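PDB 1TA9: glycerol dehydrogenase from Schizosaccharomyces pombe, which oxidises glycerol to dihydroxyacetone with NAD(+), probably using a bound zinc ion as catalytic cofactor, in the assimilation of glycerol. Local coordinates for residues K71-R76 with L210-T215. Numbering follows the deposited sequence.
Sequences KYVQGR and LIFIDT
Strands 71-75 and 210-214 run parallel, their axes 4.8 Å apart, zipped by five backbone hydrogen bonds, among them a nearly straight one from V73 N to I211 O (2.8 Å). T215, the first residue of helix 215-220, closes the ladder: its N donates to G75 O from above the carbonyl plane. Its methyl CG2 lies 3.6 Å from Q74 CG, crossing that chain at about a right angle, while OG1 is hydrogen-bonded to E292. On the face of L210 and F212, V73 straddles both: CG2 meets L210 CD1 at 3.6 Å, and CG1, anti to the backbone N, runs alongside F212, 3.8 Å from its CE1. On the face of Y72 and Q74, I213 sends CD1 to 3.2 Å from Y72 OH, and I211 CG2 touches Y72 CD2. Y72 OH donates to Q74 OE1 (2.6 Å), which lies in the ring plane, so the hydroxyl probably points along that plane. An alanine at Y72 would probably leave I211 and I213 less well packed and Q74 OE1 without this donor. Strand 71-75 pairs antiparallel with a second subunit, carrying the parallel, Rossmann-like sheet of the N-terminal nucleotide-binding domain of iron-containing alcohol dehydrogenases across the interface.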
ATOM      1  N   LYS B  71     -15.155  10.223  38.777  1.00 12.44           N
ATOM      2  CA  LYS B  71     -15.593  11.186  37.774  1.00 12.62           C
ATOM      3  C   LYS B  71     -14.460  12.116  37.355  1.00 12.57           C
ATOM      4  O   LYS B  71     -13.594  12.463  38.161  1.00 12.57           O
ATOM      5  CB  LYS B  71     -16.734  12.052  38.323  1.00 13.33           C
ATOM      6  CG  LYS B  71     -17.992  11.308  38.743  1.00 14.28           C
ATOM      7  CD  LYS B  71     -18.839  10.887  37.555  1.00 14.62           C
ATOM      8  CE  LYS B  71     -20.186  10.357  38.037  1.00 15.04           C
ATOM      9  NZ  LYS B  71     -21.014   9.786  36.941  1.00 15.25           N
ATOM     10  N   TYR B  72     -14.475  12.501  36.082  1.00 12.18           N
ATOM     11  CA  TYR B  72     -13.509  13.442  35.532  1.00 11.91           C
ATOM     12  C   TYR B  72     -14.380  14.438  34.788  1.00 11.79           C
ATOM     13  O   TYR B  72     -15.119  14.062  33.884  1.00 11.46           O
ATOM     14  CB  TYR B  72     -12.534  12.757  34.569  1.00 11.56           C
ATOM     15  CG  TYR B  72     -11.664  13.726  33.800  1.00 11.31           C
ATOM     16  CD1 TYR B  72     -12.091  14.270  32.584  1.00 11.22           C
ATOM     17  CD2 TYR B  72     -10.420  14.116  34.293  1.00 11.35           C
ATOM     18  CE1 TYR B  72     -11.296  15.176  31.881  1.00 10.82           C
ATOM     19  CE2 TYR B  72      -9.622  15.020  33.601  1.00 11.03           C
ATOM     20  CZ  TYR B  72     -10.063  15.546  32.395  1.00 11.00           C
ATOM     21  OH  TYR B  72      -9.263  16.440  31.711  1.00 10.49           O
ATOM     22  N   VAL B  73     -14.314  15.702  35.193  1.00 11.90           N
ATOM     23  CA  VAL B  73     -15.136  16.746  34.586  1.00 12.50           C
ATOM     24  C   VAL B  73     -14.258  17.882  34.094  1.00 12.67           C
ATOM     25  O   VAL B  73     -13.474  18.436  34.859  1.00 13.16           O
ATOM     26  CB  VAL B  73     -16.149  17.298  35.608  1.00 12.32           C
ATOM     27  CG1 VAL B  73     -17.018  18.375  34.965  1.00 12.46           C
ATOM     28  CG2 VAL B  73     -17.005  16.158  36.145  1.00 12.35           C
ATOM     29  N   GLN B  74     -14.412  18.229  32.820  1.00 12.90           N
ATOM     30  CA  GLN B  74     -13.616  19.276  32.188  1.00 13.18           C
ATOM     31  C   GLN B  74     -14.475  20.213  31.324  1.00 13.29           C
ATOM     32  O   GLN B  74     -15.202  19.762  30.439  1.00 13.32           O
ATOM     33  CB  GLN B  74     -12.547  18.606  31.321  1.00 13.51           C
ATOM     34  CG  GLN B  74     -11.711  19.534  30.476  1.00 14.09           C
ATOM     35  CD  GLN B  74     -10.898  18.777  29.443  1.00 14.36           C
ATOM     36  OE1 GLN B  74     -10.260  17.772  29.757  1.00 14.29           O
ATOM     37  NE2 GLN B  74     -10.911  19.260  28.203  1.00 14.47           N
ATOM     38  N   GLY B  75     -14.382  21.517  31.573  1.00 13.17           N
ATOM     39  CA  GLY B  75     -15.160  22.457  30.784  1.00 13.10           C
ATOM     40  C   GLY B  75     -14.810  23.902  31.082  1.00 13.19           C
ATOM     41  O   GLY B  75     -14.286  24.213  32.149  1.00 12.91           O
ATOM     42  N   ARG B  76     -15.101  24.794  30.140  1.00 13.39           N
ATOM     43  CA  ARG B  76     -14.791  26.201  30.336  1.00 13.80           C
ATOM     44  C   ARG B  76     -15.793  26.830  31.297  1.00 14.21           C
ATOM     45  O   ARG B  76     -17.003  26.726  31.096  1.00 14.30           O
ATOM     46  CB  ARG B  76     -14.812  26.944  29.000  1.00 13.47           C
ATOM     47  CG  ARG B  76     -14.167  28.312  29.094  1.00 13.22           C
ATOM     48  CD  ARG B  76     -14.098  29.014  27.759  1.00 13.11           C
ATOM     49  NE  ARG B  76     -13.143  30.113  27.832  1.00 13.39           N
ATOM     50  CZ  ARG B  76     -12.768  30.864  26.803  1.00 13.36           C
ATOM     51  NH1 ARG B  76     -13.272  30.651  25.594  1.00 13.39           N
ATOM     52  NH2 ARG B  76     -11.868  31.822  26.985  1.00 13.31           N
ATOM     53  N   LEU B 210     -13.007  12.778  42.331  1.00 13.49           N
ATOM     54  CA  LEU B 210     -13.336  13.629  41.198  1.00 13.50           C
ATOM     55  C   LEU B 210     -12.181  14.531  40.800  1.00 13.33           C
ATOM     56  O   LEU B 210     -11.543  15.141  41.656  1.00 13.54           O
ATOM     57  CB  LEU B 210     -14.546  14.518  41.528  1.00 13.77           C
ATOM     58  CG  LEU B 210     -14.830  15.706  40.593  1.00 13.78           C
ATOM     59  CD1 LEU B 210     -15.342  15.219  39.248  1.00 13.74           C
ATOM     60  CD2 LEU B 210     -15.864  16.627  41.239  1.00 14.22           C
ATOM     61  N   ILE B 211     -11.899  14.584  39.502  1.00 13.04           N
ATOM     62  CA  ILE B 211     -10.879  15.486  38.973  1.00 12.78           C
ATOM     63  C   ILE B 211     -11.761  16.501  38.249  1.00 12.80           C
ATOM     64  O   ILE B 211     -12.509  16.149  37.339  1.00 12.42           O
ATOM     65  CB  ILE B 211      -9.912  14.784  37.998  1.00 12.69           C
ATOM     66  CG1 ILE B 211      -8.779  14.090  38.773  1.00 12.81           C
ATOM     67  CG2 ILE B 211      -9.251  15.822  37.102  1.00 12.21           C
ATOM     68  CD1 ILE B 211      -9.215  13.204  39.915  1.00 12.82           C
ATOM     69  N   PHE B 212     -11.679  17.754  38.681  1.00 13.07           N
ATOM     70  CA  PHE B 212     -12.524  18.833  38.173  1.00 13.37           C
ATOM     71  C   PHE B 212     -11.642  19.918  37.568  1.00 13.67           C
ATOM     72  O   PHE B 212     -10.849  20.544  38.270  1.00 13.44           O
ATOM     73  CB  PHE B 212     -13.336  19.358  39.367  1.00 13.93           C
ATOM     74  CG  PHE B 212     -14.439  20.317  39.013  1.00 14.29           C
ATOM     75  CD1 PHE B 212     -15.160  20.186  37.836  1.00 14.66           C
ATOM     76  CD2 PHE B 212     -14.795  21.321  39.909  1.00 14.39           C
ATOM     77  CE1 PHE B 212     -16.226  21.047  37.553  1.00 15.03           C
ATOM     78  CE2 PHE B 212     -15.852  22.182  39.637  1.00 14.97           C
ATOM     79  CZ  PHE B 212     -16.569  22.045  38.456  1.00 14.75           C
ATOM     80  N   ILE B 213     -11.786  20.138  36.264  1.00 13.65           N
ATOM     81  CA  ILE B 213     -10.958  21.116  35.561  1.00 14.11           C
ATOM     82  C   ILE B 213     -11.735  22.209  34.849  1.00 13.93           C
ATOM     83  O   ILE B 213     -12.619  21.925  34.042  1.00 14.23           O
ATOM     84  CB  ILE B 213     -10.080  20.421  34.490  1.00 14.49           C
ATOM     85  CG1 ILE B 213      -9.272  19.294  35.126  1.00 15.25           C
ATOM     86  CG2 ILE B 213      -9.149  21.442  33.824  1.00 14.85           C
ATOM     87  CD1 ILE B 213      -8.495  18.467  34.122  1.00 15.86           C
ATOM     88  N   ASP B 214     -11.392  23.462  35.140  1.00 13.40           N
ATOM     89  CA  ASP B 214     -12.029  24.597  34.486  1.00 13.08           C
ATOM     90  C   ASP B 214     -11.028  25.049  33.424  1.00 12.70           C
ATOM     91  O   ASP B 214      -9.968  25.586  33.740  1.00 12.55           O
ATOM     92  CB  ASP B 214     -12.300  25.716  35.498  1.00 13.27           C
ATOM     93  CG  ASP B 214     -13.041  26.900  34.885  1.00 13.82           C
ATOM     94  OD1 ASP B 214     -13.855  27.529  35.600  1.00 13.91           O
ATOM     95  OD2 ASP B 214     -12.805  27.214  33.699  1.00 13.81           O
ATOM     96  N   THR B 215     -11.360  24.814  32.159  1.00 12.37           N
ATOM     97  CA  THR B 215     -10.455  25.155  31.072  1.00 12.23           C
ATOM     98  C   THR B 215     -10.252  26.648  30.816  1.00 12.10           C
ATOM     99  O   THR B 215      -9.351  27.031  30.067  1.00 11.56           O
ATOM    100  CB  THR B 215     -10.877  24.446  29.777  1.00 12.36           C
ATOM    101  OG1 THR B 215     -12.267  24.679  29.531  1.00 12.64           O
ATOM    102  CG2 THR B 215     -10.639  22.942  29.906  1.00 12.56           C
TER